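Local coordinates for protein acyl-coenzyme A oxidase acox-1.1 (Caenorhabditis elegans, PDB 5K3H) that catalyses the FAD-dependent desaturation of acyl-CoA side chains to (2E)-enoyl-CoA with release of hydrogen peroxide, the first step of peroxisomal beta-oxidation, at residues Met30-Tyr35 with Leu614-Phe620; Arg43-Thr48 with Glu97-Leu101; Ile492-Gln496 with Leu541-Glu545; Asp565-Leu569 with Tyr603-Ile607. All coordinates share one frame. Residue numbers count along the deposited sequence, not the author numbering.

Contact 1 (Met30-Tyr35 with Leu614-Phe620); sequences MAAQIY and LLDSWEF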
loop_
_atom_site.group_PDB
_atom_site.type_symbol
_atom_site.label_atom_id
_atom_site.label_comp_id
_atom_site.label_asym_id
_atom_site.label_seq_id
_atom_site.Cartn_x
_atom_site.Cartn_y
_atom_site.Cartn_z
ATOM N N MET B 30 -15.124 -9.111 26.157
ATOM C CA MET B 30 -14.768 -9.273 24.749
ATOM C C MET B 30 -13.286 -9.558 24.593
ATOM O O MET B 30 -12.899 -10.340 23.722
ATOM C CB MET B 30 -15.147 -8.019 23.947
ATOM C CG MET B 30 -14.976 -8.171 22.432
ATOM S SD MET B 30 -16.059 -9.446 21.743
ATOM C CE MET B 30 -17.582 -8.513 21.483
ATOM N N ALA B 31 -12.436 -8.898 25.398
ATOM C CA ALA B 31 -11.003 -9.209 25.386
ATOM C C ALA B 31 -10.740 -10.686 25.684
ATOM O O ALA B 31 -9.922 -11.320 25.010
ATOM C CB ALA B 31 -10.259 -8.317 26.378
ATOM N N ALA B 32 -11.440 -11.261 26.672
ATOM C CA ALA B 32 -11.286 -12.687 26.980
ATOM C C ALA B 32 -11.714 -13.561 25.802
ATOM O O ALA B 32 -11.094 -14.603 25.520
ATOM C CB ALA B 32 -12.085 -13.042 28.228
ATOM N N GLN B 33 -12.773 -13.156 25.098
ATOM C CA GLN B 33 -13.152 -13.846 23.866
ATOM C C GLN B 33 -12.033 -13.795 22.817
ATOM O O GLN B 33 -11.677 -14.821 22.228
ATOM C CB GLN B 33 -14.443 -13.230 23.334
ATOM C CG GLN B 33 -15.220 -14.103 22.409
ATOM C CD GLN B 33 -15.497 -15.485 22.947
ATOM O OE1 GLN B 33 -15.172 -16.468 22.303
ATOM N NE2 GLN B 33 -16.113 -15.568 24.115
ATOM N N ILE B 34 -11.436 -12.614 22.607
ATOM C CA ILE B 34 -10.402 -12.436 21.583
ATOM C C ILE B 34 -9.164 -13.266 21.901
ATOM O O ILE B 34 -8.544 -13.846 21.004
ATOM C CB ILE B 34 -10.037 -10.942 21.426
ATOM C CG1 ILE B 34 -11.174 -10.129 20.799
ATOM C CG2 ILE B 34 -8.741 -10.762 20.626
ATOM C CD1 ILE B 34 -10.955 -8.651 20.894
ATOM N N TYR B 35 -8.736 -13.287 23.158
ATOM C CA TYR B 35 -7.438 -13.876 23.482
ATOM C C TYR B 35 -7.557 -15.277 24.075
ATOM O O TYR B 35 -6.552 -15.831 24.539
ATOM C CB TYR B 35 -6.659 -12.942 24.427
ATOM C CG TYR B 35 -6.240 -11.647 23.762
ATOM C CD1 TYR B 35 -5.319 -11.651 22.711
ATOM C CD2 TYR B 35 -6.798 -10.423 24.154
ATOM C CE1 TYR B 35 -4.939 -10.473 22.073
ATOM C CE2 TYR B 35 -6.413 -9.224 23.523
ATOM C CZ TYR B 35 -5.486 -9.271 22.479
ATOM O OH TYR B 35 -5.100 -8.121 21.852
ATOM N N LEU B 614 -15.503 -2.302 20.142
ATOM C CA LEU B 614 -14.997 -3.526 19.519
ATOM C C LEU B 614 -13.495 -3.479 19.299
ATOM O O LEU B 614 -12.825 -4.516 19.377
ATOM C CB LEU B 614 -15.692 -3.774 18.173
ATOM C CG LEU B 614 -17.139 -4.263 18.236
ATOM C CD1 LEU B 614 -17.791 -4.074 16.903
ATOM C CD2 LEU B 614 -17.201 -5.744 18.691
ATOM N N LEU B 615 -12.946 -2.296 19.041
ATOM C CA LEU B 615 -11.511 -2.169 18.867
ATOM C C LEU B 615 -10.791 -1.966 20.194
ATOM O O LEU B 615 -9.684 -2.481 20.362
ATOM C CB LEU B 615 -11.212 -1.018 17.913
ATOM C CG LEU B 615 -11.726 -1.272 16.493
ATOM C CD1 LEU B 615 -11.819 0.052 15.751
ATOM C CD2 LEU B 615 -10.836 -2.282 15.742
ATOM N N ASP B 616 -11.399 -1.237 21.143
ATOM C CA ASP B 616 -10.839 -1.158 22.490
ATOM C C ASP B 616 -10.680 -2.533 23.126
ATOM O O ASP B 616 -9.821 -2.712 23.986
ATOM C CB ASP B 616 -11.713 -0.330 23.429
ATOM C CG ASP B 616 -11.614 1.145 23.188
ATOM O OD1 ASP B 616 -10.577 1.625 22.661
ATOM O OD2 ASP B 616 -12.576 1.847 23.605
ATOM N N SER B 617 -11.543 -3.486 22.773
ATOM C CA SER B 617 -11.496 -4.801 23.399
ATOM C C SER B 617 -10.202 -5.542 23.111
ATOM O O SER B 617 -9.909 -6.527 23.794
ATOM C CB SER B 617 -12.698 -5.638 22.971
ATOM O OG SER B 617 -13.913 -5.055 23.441
ATOM N N TRP B 618 -9.443 -5.137 22.088
ATOM C CA TRP B 618 -8.132 -5.744 21.881
ATOM C C TRP B 618 -7.102 -5.257 22.896
ATOM O O TRP B 618 -6.017 -5.847 22.989
ATOM C CB TRP B 618 -7.665 -5.459 20.466
ATOM C CG TRP B 618 -8.485 -6.166 19.492
ATOM C CD1 TRP B 618 -9.777 -5.895 19.169
ATOM C CD2 TRP B 618 -8.090 -7.271 18.690
ATOM N NE1 TRP B 618 -10.221 -6.773 18.214
ATOM C CE2 TRP B 618 -9.196 -7.629 17.901
ATOM C CE3 TRP B 618 -6.904 -7.988 18.551
ATOM C CZ2 TRP B 618 -9.152 -8.672 16.982
ATOM C CZ3 TRP B 618 -6.863 -9.035 17.632
ATOM C CH2 TRP B 618 -7.983 -9.358 16.860
ATOM N N GLU B 619 -7.412 -4.167 23.597
ATOM C CA GLU B 619 -6.664 -3.649 24.733
ATOM C C GLU B 619 -5.179 -3.479 24.409
ATOM O O GLU B 619 -4.306 -4.138 24.977
ATOM C CB GLU B 619 -6.921 -4.537 25.948
ATOM C CG GLU B 619 -8.373 -4.436 26.367
ATOM C CD GLU B 619 -8.651 -5.138 27.642
ATOM O OE1 GLU B 619 -8.017 -6.192 27.890
ATOM O OE2 GLU B 619 -9.487 -4.632 28.406
ATOM N N PHE B 620 -4.924 -2.548 23.478
ATOM C CA PHE B 620 -3.572 -2.098 23.147
ATOM C C PHE B 620 -3.272 -0.801 23.887
ATOM O O PHE B 620 -3.963 0.210 23.687
ATOM C CB PHE B 620 -3.415 -1.870 21.651
ATOM C CG PHE B 620 -3.741 -3.058 20.820
ATOM C CD1 PHE B 620 -3.174 -4.304 21.099
ATOM C CD2 PHE B 620 -4.590 -2.944 19.740
ATOM C CE1 PHE B 620 -3.465 -5.401 20.329
ATOM C CE2 PHE B 620 -4.887 -4.050 18.973
ATOM C CZ PHE B 620 -4.321 -5.274 19.278
#
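The end of helix 590-616 and the turn that follows it pack against one side of the helical segment Met30-Tyr35. The backbones come closest at Ala31 and Ser617, with CA atoms 4.9 Å apart, an approach allowed by the two small side chains: Ala31 CB fits into the corner formed by Ser617 O, at 3.2 Å, and Glu619 OE1, at 3.4 Å, the latter an oxygen salt-bridged to Arg45. Met30 lies beside this point, its CB 3.3 Å from Ser617 OG and its CE 4.0 Å from Leu614 CD2. The Ser617 hydroxyl itself is bonded back to the carbonyl of Ser613. One helical turn on, Ile34 CD1 fills the hollow over the indole of Trp618, 3.4 Å from the centroid of the five-membered ring in a CH-pi contact over its face, with Ser617 O 3.7 Å from the same methyl. The Tyr35 side chain starts sideways and brings its OH to Trp618 O in a 2.7 Å hydrogen bond, 3.5 Å from Phe620 CE1. That carbonyl is offered by a type I beta turn from Asp616 to Glu619, whose last residue takes positive phi and turns the chain out of helical geometry. Tyr352 of helix 338-367 packs on Met30, Ile34 and Ser617. A helix of the N-terminal region thus packs on the C-terminal end of helix 590-616 in the helical part of the acyl-CoA oxidase fold.

Contact 2 (Arg43-Thr48 with Glu97-Leu101); sequences RRREIT and ELYHL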
loop_
_atom_site.group_PDB
_atom_site.type_symbol
_atom_site.label_atom_id
_atom_site.label_comp_id
_atom_site.label_asym_id
_atom_site.label_seq_id
_atom_site.Cartn_x
_atom_site.Cartn_y
_atom_site.Cartn_z
ATOM N N ARG B 43 -3.943 -11.288 32.006
ATOM C CA ARG B 43 -2.492 -11.284 32.122
ATOM C C ARG B 43 -1.877 -10.216 31.223
ATOM O O ARG B 43 -0.852 -9.618 31.572
ATOM C CB ARG B 43 -1.924 -12.676 31.820
ATOM C CG ARG B 43 -2.098 -13.691 32.973
ATOM C CD ARG B 43 -1.242 -13.280 34.162
ATOM N NE ARG B 43 0.177 -13.178 33.825
ATOM C CZ ARG B 43 0.965 -12.180 34.228
ATOM N NH1 ARG B 43 0.458 -11.207 34.964
ATOM N NH2 ARG B 43 2.253 -12.148 33.894
ATOM N N ARG B 44 -2.476 -9.974 30.053
ATOM C CA ARG B 44 -2.025 -8.871 29.200
ATOM C C ARG B 44 -2.107 -7.536 29.931
ATOM O O ARG B 44 -1.184 -6.713 29.860
ATOM C CB ARG B 44 -2.844 -8.819 27.904
ATOM C CG ARG B 44 -2.601 -9.985 26.934
ATOM C CD ARG B 44 -3.374 -9.809 25.642
ATOM N NE ARG B 44 -2.846 -8.754 24.784
ATOM C CZ ARG B 44 -3.276 -7.489 24.796
ATOM N NH1 ARG B 44 -4.231 -7.115 25.635
ATOM N NH2 ARG B 44 -2.760 -6.590 23.974
ATOM N N ARG B 45 -3.227 -7.288 30.614
ATOM C CA ARG B 45 -3.382 -6.027 31.329
ATOM C C ARG B 45 -2.394 -5.921 32.480
ATOM O O ARG B 45 -1.870 -4.832 32.743
ATOM C CB ARG B 45 -4.820 -5.872 31.825
ATOM C CG ARG B 45 -5.803 -5.889 30.658
ATOM C CD ARG B 45 -7.175 -5.378 31.010
ATOM N NE ARG B 45 -7.869 -6.231 31.974
ATOM C CZ ARG B 45 -8.540 -7.329 31.649
ATOM N NH1 ARG B 45 -8.598 -7.731 30.383
ATOM N NH2 ARG B 45 -9.140 -8.031 32.592
ATOM N N GLU B 46 -2.116 -7.046 33.168
ATOM C CA GLU B 46 -1.148 -7.036 34.263
ATOM C C GLU B 46 0.262 -6.801 33.753
ATOM O O GLU B 46 1.024 -6.045 34.363
ATOM C CB GLU B 46 -1.210 -8.350 35.045
ATOM C CG GLU B 46 -2.514 -8.578 35.767
ATOM C CD GLU B 46 -2.562 -9.904 36.516
ATOM O OE1 GLU B 46 -1.594 -10.675 36.431
ATOM O OE2 GLU B 46 -3.580 -10.197 37.175
ATOM N N ILE B 47 0.625 -7.459 32.649
ATOM C CA ILE B 47 1.929 -7.251 32.022
ATOM C C ILE B 47 2.110 -5.790 31.624
ATOM O O ILE B 47 3.176 -5.197 31.839
ATOM C CB ILE B 47 2.094 -8.178 30.805
ATOM C CG1 ILE B 47 2.226 -9.636 31.227
ATOM C CG2 ILE B 47 3.253 -7.729 29.943
ATOM C CD1 ILE B 47 1.983 -10.595 30.074
ATOM N N THR B 48 1.082 -5.205 31.003
ATOM C CA THR B 48 1.136 -3.804 30.598
ATOM C C THR B 48 1.339 -2.897 31.800
ATOM O O THR B 48 2.173 -1.987 31.765
ATOM C CB THR B 48 -0.147 -3.454 29.834
ATOM O OG1 THR B 48 -0.167 -4.194 28.618
ATOM C CG2 THR B 48 -0.271 -1.966 29.524
ATOM N N GLU B 97 2.302 -14.735 26.544
ATOM C CA GLU B 97 2.796 -13.695 27.442
ATOM C C GLU B 97 4.063 -13.068 26.877
ATOM O O GLU B 97 4.291 -11.863 27.035
ATOM C CB GLU B 97 3.042 -14.236 28.859
ATOM C CG GLU B 97 1.802 -14.779 29.580
ATOM C CD GLU B 97 1.915 -14.780 31.119
ATOM O OE1 GLU B 97 2.992 -14.452 31.680
ATOM O OE2 GLU B 97 0.906 -15.123 31.773
ATOM N N LEU B 98 4.913 -13.878 26.242
ATOM C CA LEU B 98 6.121 -13.356 25.607
ATOM C C LEU B 98 5.782 -12.614 24.314
ATOM O O LEU B 98 6.362 -11.569 24.015
ATOM C CB LEU B 98 7.101 -14.506 25.339
ATOM C CG LEU B 98 8.467 -14.247 24.709
ATOM C CD1 LEU B 98 9.345 -13.403 25.625
ATOM C CD2 LEU B 98 9.170 -15.557 24.399
ATOM N N TYR B 99 4.813 -13.121 23.555
ATOM C CA TYR B 99 4.374 -12.427 22.354
ATOM C C TYR B 99 3.870 -11.027 22.703
ATOM O O TYR B 99 4.257 -10.036 22.072
ATOM C CB TYR B 99 3.291 -13.263 21.672
ATOM C CG TYR B 99 2.833 -12.733 20.342
ATOM C CD1 TYR B 99 3.705 -12.685 19.264
ATOM C CD2 TYR B 99 1.532 -12.272 20.160
ATOM C CE1 TYR B 99 3.307 -12.213 18.046
ATOM C CE2 TYR B 99 1.121 -11.794 18.936
ATOM C CZ TYR B 99 2.016 -11.763 17.880
ATOM O OH TYR B 99 1.636 -11.273 16.642
ATOM N N HIS B 100 3.027 -10.924 23.735
ATOM C CA HIS B 100 2.561 -9.620 24.206
ATOM C C HIS B 100 3.713 -8.761 24.731
ATOM O O HIS B 100 3.853 -7.590 24.350
ATOM C CB HIS B 100 1.489 -9.817 25.279
ATOM C CG HIS B 100 1.004 -8.545 25.900
ATOM N ND1 HIS B 100 0.393 -7.546 25.171
ATOM C CD2 HIS B 100 0.965 -8.147 27.196
ATOM C CE1 HIS B 100 0.043 -6.564 25.988
ATOM N NE2 HIS B 100 0.387 -6.901 27.222
ATOM N N LEU B 101 4.559 -9.332 25.593
ATOM C CA LEU B 101 5.695 -8.593 26.127
ATOM C C LEU B 101 6.549 -7.995 25.010
ATOM O O LEU B 101 6.906 -6.810 25.054
ATOM C CB LEU B 101 6.534 -9.528 27.010
ATOM C CG LEU B 101 7.877 -9.070 27.586
ATOM C CD1 LEU B 101 7.716 -7.980 28.641
ATOM C CD2 LEU B 101 8.629 -10.279 28.142
#
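Glu97, in the first turn of helix 97-105, reaches across to helix 38-52 and takes both NE and NH2 of Arg43 in a two-pronged salt bridge: Arg43 NE to Glu97 OE2 is 2.9 Å and Arg43 NH2 to Glu97 OE1 is 3.3 Å. Arg43 NH1 meanwhile holds Glu46 OE1 at 2.6 Å, so one guanidinium joins two carboxylates. The aliphatic base of Glu97 also packs on Ile47, with its CB 4.0 Å from Ile47 CD1. One turn later His100 points into the other helix. Its ring lies against Arg44, whose CB is 4.0 Å from the imidazole centroid in a CH-pi contact, and Ile47 CG2 comes within 3.6 Å of His100 CD2. His100 NE2 gives a weak hydrogen bond to Arg44 O at 3.1 Å. The axes cross at -43°, 10.2 Å apart. The contact is thus mixed: toward one end Arg43 is shared by Glu97 and Glu46 in a salt-bridge network, with Ile89 O and Asp91 N as further partners of Arg43 NH2 and Glu97 OE1, while His100 packs on Arg44 and Ile47.

Contact 3 (Ile492-Gln496 with Leu541-Glu545); sequences IKTFQ and LFIVE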
loop_
_atom_site.group_PDB
_atom_site.type_symbol
_atom_site.label_atom_id
_atom_site.label_comp_id
_atom_site.label_asym_id
_atom_site.label_seq_id
_atom_site.Cartn_x
_atom_site.Cartn_y
_atom_site.Cartn_z
ATOM N N ILE B 492 -23.937 -18.883 4.220
ATOM C CA ILE B 492 -22.926 -19.932 4.149
ATOM C C ILE B 492 -23.197 -20.844 2.954
ATOM O O ILE B 492 -22.299 -21.123 2.148
ATOM C CB ILE B 492 -22.865 -20.697 5.484
ATOM C CG1 ILE B 492 -22.320 -19.760 6.579
ATOM C CG2 ILE B 492 -21.947 -21.879 5.375
ATOM C CD1 ILE B 492 -22.219 -20.371 7.973
ATOM N N LYS B 493 -24.455 -21.265 2.777
ATOM C CA LYS B 493 -24.775 -22.114 1.626
ATOM C C LYS B 493 -24.533 -21.406 0.302
ATOM O O LYS B 493 -24.215 -22.059 -0.696
ATOM C CB LYS B 493 -26.226 -22.603 1.677
ATOM C CG LYS B 493 -26.497 -23.585 2.788
ATOM C CD LYS B 493 -27.788 -24.323 2.511
ATOM C CE LYS B 493 -28.963 -23.361 2.387
ATOM N NZ LYS B 493 -30.072 -23.892 1.521
ATOM N N THR B 494 -24.696 -20.082 0.266
ATOM C CA THR B 494 -24.449 -19.322 -0.958
ATOM C C THR B 494 -22.950 -19.233 -1.261
ATOM O O THR B 494 -22.543 -19.394 -2.418
ATOM C CB THR B 494 -25.095 -17.940 -0.825
ATOM O OG1 THR B 494 -26.502 -18.116 -0.634
ATOM C CG2 THR B 494 -24.881 -17.080 -2.054
ATOM N N PHE B 495 -22.113 -18.999 -0.238
ATOM C CA PHE B 495 -20.659 -19.052 -0.434
ATOM C C PHE B 495 -20.199 -20.455 -0.835
ATOM O O PHE B 495 -19.277 -20.614 -1.646
ATOM C CB PHE B 495 -19.917 -18.628 0.839
ATOM C CG PHE B 495 -20.010 -17.161 1.150
ATOM C CD1 PHE B 495 -19.464 -16.229 0.295
ATOM C CD2 PHE B 495 -20.613 -16.727 2.310
ATOM C CE1 PHE B 495 -19.521 -14.905 0.570
ATOM C CE2 PHE B 495 -20.694 -15.379 2.602
ATOM C CZ PHE B 495 -20.143 -14.466 1.739
ATOM N N GLN B 496 -20.801 -21.487 -0.246
ATOM C CA GLN B 496 -20.441 -22.843 -0.638
ATOM C C GLN B 496 -20.743 -23.071 -2.113
ATOM O O GLN B 496 -19.918 -23.624 -2.850
ATOM C CB GLN B 496 -21.172 -23.852 0.254
ATOM C CG GLN B 496 -20.556 -23.963 1.631
ATOM C CD GLN B 496 -21.316 -24.891 2.590
ATOM O OE1 GLN B 496 -22.474 -25.224 2.361
ATOM N NE2 GLN B 496 -20.666 -25.268 3.698
ATOM N N LEU B 541 -14.579 -18.856 2.176
ATOM C CA LEU B 541 -15.685 -19.630 2.736
ATOM C C LEU B 541 -15.329 -20.203 4.107
ATOM O O LEU B 541 -16.145 -20.159 5.037
ATOM C CB LEU B 541 -16.087 -20.743 1.770
ATOM C CG LEU B 541 -16.871 -21.914 2.369
ATOM C CD1 LEU B 541 -18.265 -21.461 2.834
ATOM C CD2 LEU B 541 -16.960 -23.038 1.343
ATOM N N PHE B 542 -14.110 -20.745 4.249
ATOM C CA PHE B 542 -13.657 -21.257 5.544
ATOM C C PHE B 542 -13.693 -20.178 6.613
ATOM O O PHE B 542 -14.125 -20.422 7.740
ATOM C CB PHE B 542 -12.239 -21.813 5.458
ATOM C CG PHE B 542 -11.724 -22.292 6.791
ATOM C CD1 PHE B 542 -12.074 -23.546 7.272
ATOM C CD2 PHE B 542 -10.941 -21.468 7.592
ATOM C CE1 PHE B 542 -11.616 -23.982 8.496
ATOM C CE2 PHE B 542 -10.481 -21.901 8.830
ATOM C CZ PHE B 542 -10.814 -23.157 9.281
ATOM N N ILE B 543 -13.208 -18.981 6.282
ATOM C CA ILE B 543 -13.143 -17.905 7.267
ATOM C C ILE B 543 -14.541 -17.545 7.771
ATOM O O ILE B 543 -14.762 -17.403 8.978
ATOM C CB ILE B 543 -12.416 -16.690 6.652
ATOM C CG1 ILE B 543 -10.942 -17.027 6.386
ATOM C CG2 ILE B 543 -12.531 -15.468 7.564
ATOM C CD1 ILE B 543 -10.253 -16.097 5.413
ATOM N N VAL B 544 -15.514 -17.430 6.860
ATOM C CA VAL B 544 -16.900 -17.169 7.256
ATOM C C VAL B 544 -17.424 -18.270 8.178
ATOM O O VAL B 544 -18.107 -17.992 9.170
ATOM C CB VAL B 544 -17.800 -17.013 6.015
ATOM C CG1 VAL B 544 -19.259 -16.930 6.447
ATOM C CG2 VAL B 544 -17.376 -15.820 5.175
ATOM N N GLU B 545 -17.175 -19.538 7.832
ATOM C CA GLU B 545 -17.717 -20.629 8.647
ATOM C C GLU B 545 -17.094 -20.657 10.042
ATOM O O GLU B 545 -17.779 -20.968 11.027
ATOM C CB GLU B 545 -17.511 -21.980 7.955
ATOM C CG GLU B 545 -18.326 -22.174 6.688
ATOM C CD GLU B 545 -18.389 -23.628 6.235
ATOM O OE1 GLU B 545 -19.036 -24.455 6.914
ATOM O OE2 GLU B 545 -17.801 -23.954 5.187
#
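Ile492, Phe495 and Gln496 share chi1 in the m well, and their i, i+3, i+4 spacing places them on one flank of their helix, against the nearly antiparallel segment Leu541-Glu545 (165° between directions, axes 10.0 Å apart). Leu541, in the t,p rotamer, extends CD1 into the space among them: it lies 3.8 Å from Phe495 CB and 3.6 Å from Gln496 CG. Val544, with chi1 at t, meets two partners, its CG1 at 4.2 Å from Ile492 CG1 and its CG2 over the face of the Phe495 ring, 4.2 Å from CE2. At the more open margin, Glu545 is m at chi1 and t at chi2, so that its CG packs 3.9 Å from Ile492 CG2. Its extended chain carries Glu545 OE2 to a weak hydrogen bond with Gln496 NE2, 3.5 Å away. The pair belongs to the C-terminal helical bundle: helix 557-577 packs against Phe495 through Leu575 and against Val544 through His570 and Val571, while Phe542 and Ile543 face helices 338-367 and 382-408.

Contact 4 (Asp565-Leu569 with Tyr603-Ile607); sequences DLLHL and YLQKI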
loop_
_atom_site.group_PDB
_atom_site.type_symbol
_atom_site.label_atom_id
_atom_site.label_comp_id
_atom_site.label_asym_id
_atom_site.label_seq_id
_atom_site.Cartn_x
_atom_site.Cartn_y
_atom_site.Cartn_z
ATOM N N ASP B 565 -23.779 -9.157 15.181
ATOM C CA ASP B 565 -23.865 -7.968 14.336
ATOM C C ASP B 565 -22.656 -7.870 13.428
ATOM O O ASP B 565 -22.786 -7.565 12.241
ATOM C CB ASP B 565 -23.953 -6.692 15.173
ATOM C CG ASP B 565 -25.233 -6.591 15.944
ATOM O OD1 ASP B 565 -26.167 -7.363 15.640
ATOM O OD2 ASP B 565 -25.319 -5.697 16.822
ATOM N N LEU B 566 -21.458 -8.084 13.989
ATOM C CA LEU B 566 -20.241 -8.074 13.180
ATOM C C LEU B 566 -20.319 -9.118 12.091
ATOM O O LEU B 566 -19.997 -8.833 10.929
ATOM C CB LEU B 566 -18.999 -8.362 14.039
ATOM C CG LEU B 566 -17.998 -7.252 14.318
ATOM C CD1 LEU B 566 -16.634 -7.804 14.686
ATOM C CD2 LEU B 566 -17.905 -6.347 13.130
ATOM N N LEU B 567 -20.773 -10.331 12.451
ATOM C CA LEU B 567 -20.829 -11.433 11.493
ATOM C C LEU B 567 -21.779 -11.126 10.346
ATOM O O LEU B 567 -21.471 -11.421 9.181
ATOM C CB LEU B 567 -21.273 -12.713 12.193
ATOM C CG LEU B 567 -21.594 -13.851 11.218
ATOM C CD1 LEU B 567 -20.375 -14.389 10.451
ATOM C CD2 LEU B 567 -22.312 -14.944 11.963
ATOM N N HIS B 568 -22.929 -10.513 10.654
ATOM C CA HIS B 568 -23.893 -10.174 9.611
ATOM C C HIS B 568 -23.349 -9.113 8.681
ATOM O O HIS B 568 -23.661 -9.129 7.484
ATOM C CB HIS B 568 -25.213 -9.697 10.207
ATOM C CG HIS B 568 -26.152 -10.804 10.537
ATOM N ND1 HIS B 568 -26.149 -11.448 11.759
ATOM C CD2 HIS B 568 -27.071 -11.440 9.772
ATOM C CE1 HIS B 568 -27.059 -12.404 11.746
ATOM N NE2 HIS B 568 -27.629 -12.423 10.550
ATOM N N LEU B 569 -22.578 -8.159 9.211
ATOM C CA LEU B 569 -21.869 -7.216 8.343
ATOM C C LEU B 569 -20.887 -7.944 7.431
ATOM O O LEU B 569 -20.846 -7.707 6.214
ATOM C CB LEU B 569 -21.123 -6.186 9.189
ATOM C CG LEU B 569 -20.285 -5.136 8.448
ATOM C CD1 LEU B 569 -21.155 -4.290 7.497
ATOM C CD2 LEU B 569 -19.547 -4.259 9.433
ATOM N N TYR B 603 -26.258 -2.751 8.704
ATOM C CA TYR B 603 -25.362 -3.184 9.775
ATOM C C TYR B 603 -24.190 -2.227 9.986
ATOM O O TYR B 603 -23.653 -2.177 11.096
ATOM C CB TYR B 603 -24.851 -4.608 9.530
ATOM C CG TYR B 603 -25.850 -5.675 9.950
ATOM C CD1 TYR B 603 -26.004 -6.017 11.278
ATOM C CD2 TYR B 603 -26.668 -6.309 9.004
ATOM C CE1 TYR B 603 -26.924 -6.988 11.662
ATOM C CE2 TYR B 603 -27.605 -7.268 9.371
ATOM C CZ TYR B 603 -27.727 -7.612 10.700
ATOM O OH TYR B 603 -28.652 -8.579 11.079
ATOM N N LEU B 604 -23.833 -1.409 8.997
ATOM C CA LEU B 604 -22.911 -0.314 9.281
ATOM C C LEU B 604 -23.435 0.543 10.439
ATOM O O LEU B 604 -22.750 0.731 11.454
ATOM C CB LEU B 604 -22.726 0.547 8.033
ATOM C CG LEU B 604 -21.942 -0.064 6.863
ATOM C CD1 LEU B 604 -21.872 0.908 5.652
ATOM C CD2 LEU B 604 -20.533 -0.554 7.328
ATOM N N GLN B 605 -24.677 1.020 10.319
ATOM C CA GLN B 605 -25.306 1.814 11.368
ATOM C C GLN B 605 -25.427 1.028 12.679
ATOM O O GLN B 605 -25.278 1.590 13.775
ATOM C CB GLN B 605 -26.684 2.264 10.853
ATOM C CG GLN B 605 -27.763 2.594 11.912
ATOM C CD GLN B 605 -28.552 1.344 12.374
ATOM O OE1 GLN B 605 -28.758 0.401 11.593
ATOM N NE2 GLN B 605 -29.006 1.348 13.648
ATOM N N LYS B 606 -25.702 -0.277 12.584
ATOM C CA LYS B 606 -25.852 -1.104 13.776
ATOM C C LYS B 606 -24.521 -1.277 14.496
ATOM O O LYS B 606 -24.470 -1.326 15.738
ATOM C CB LYS B 606 -26.456 -2.460 13.381
ATOM C CG LYS B 606 -26.870 -3.314 14.563
ATOM C CD LYS B 606 -28.309 -2.967 14.941
ATOM C CE LYS B 606 -28.655 -3.385 16.338
ATOM N NZ LYS B 606 -28.004 -4.661 16.686
ATOM N N ILE B 607 -23.426 -1.368 13.732
ATOM C CA ILE B 607 -22.111 -1.585 14.320
ATOM C C ILE B 607 -21.597 -0.306 14.984
ATOM O O ILE B 607 -20.909 -0.366 16.018
ATOM C CB ILE B 607 -21.149 -2.073 13.220
ATOM C CG1 ILE B 607 -21.488 -3.505 12.775
ATOM C CG2 ILE B 607 -19.702 -1.988 13.688
ATOM C CD1 ILE B 607 -21.326 -4.526 13.843
HETATM O O HOH W 1 -23.550 -3.715 17.547
#
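Asp565 opens the contact with a salt bridge, its OD2 lying 2.9 Å from Lys606 NZ. A water donates to Asp565 OD2 at 2.8 Å and to Lys606 O at 3.1 Å, adding a second tie between the helices. The CB of Asp565 also packs 3.7 Å from Ile607 CD1. Leu566 starts away from the partner helix, yet its CD2 reaches within 3.9 Å of that same Ile607 CD1. His568 meets Tyr603: its CB sits over the phenol face, 3.4 Å from the ring centroid in a CH-pi contact, whereas the two rings, nearly parallel at 13°, are slid apart and barely overlap, with centroids 5.1 Å apart. The imidazole nitrogens bond elsewhere, ND1 to Ser564 O and NE2 to Gly487 O. Leu569 closes the segment on the buried side, its CB 4.1 Å from Tyr603 CB, its CD1 3.8 Å from Leu604 CD2 and its CD2 3.9 Å from Ile607 CG1. The helices run antiparallel at 152° with axes 9.4 Å apart. The apolar side of the pair packs on helix 338-367, where Ala349 and Tyr352 touch Leu566, Phe345 touches Leu569 and Gln341 touches Leu604; Phe547 of helix 520-553 packs on Leu566 and Leu567.

Contact 1 closes a long loop of chain in which the other three are nested. It touches contact 2 directly, where Glu619 OE1 meets Arg45 NH1 in a 3.0 Å salt bridge, and contact 4, where Leu614 CD1 is 4.1 Å from Leu566 CG; contacts 1 and 4 share helix 590-616. The nearest atoms of contacts 3 and 4 are about 4 Å apart without touching, whereas those of contact 2 stay about 17 Å from either. In contact 4, the side chain of Leu604 is about 4 Å from that of Gln341, part of the FAD site in this apo form. In contact 3, the side chain of Phe495 is about 8 Å from that of Tyr581, which belongs to an ATP site shared across the dimer.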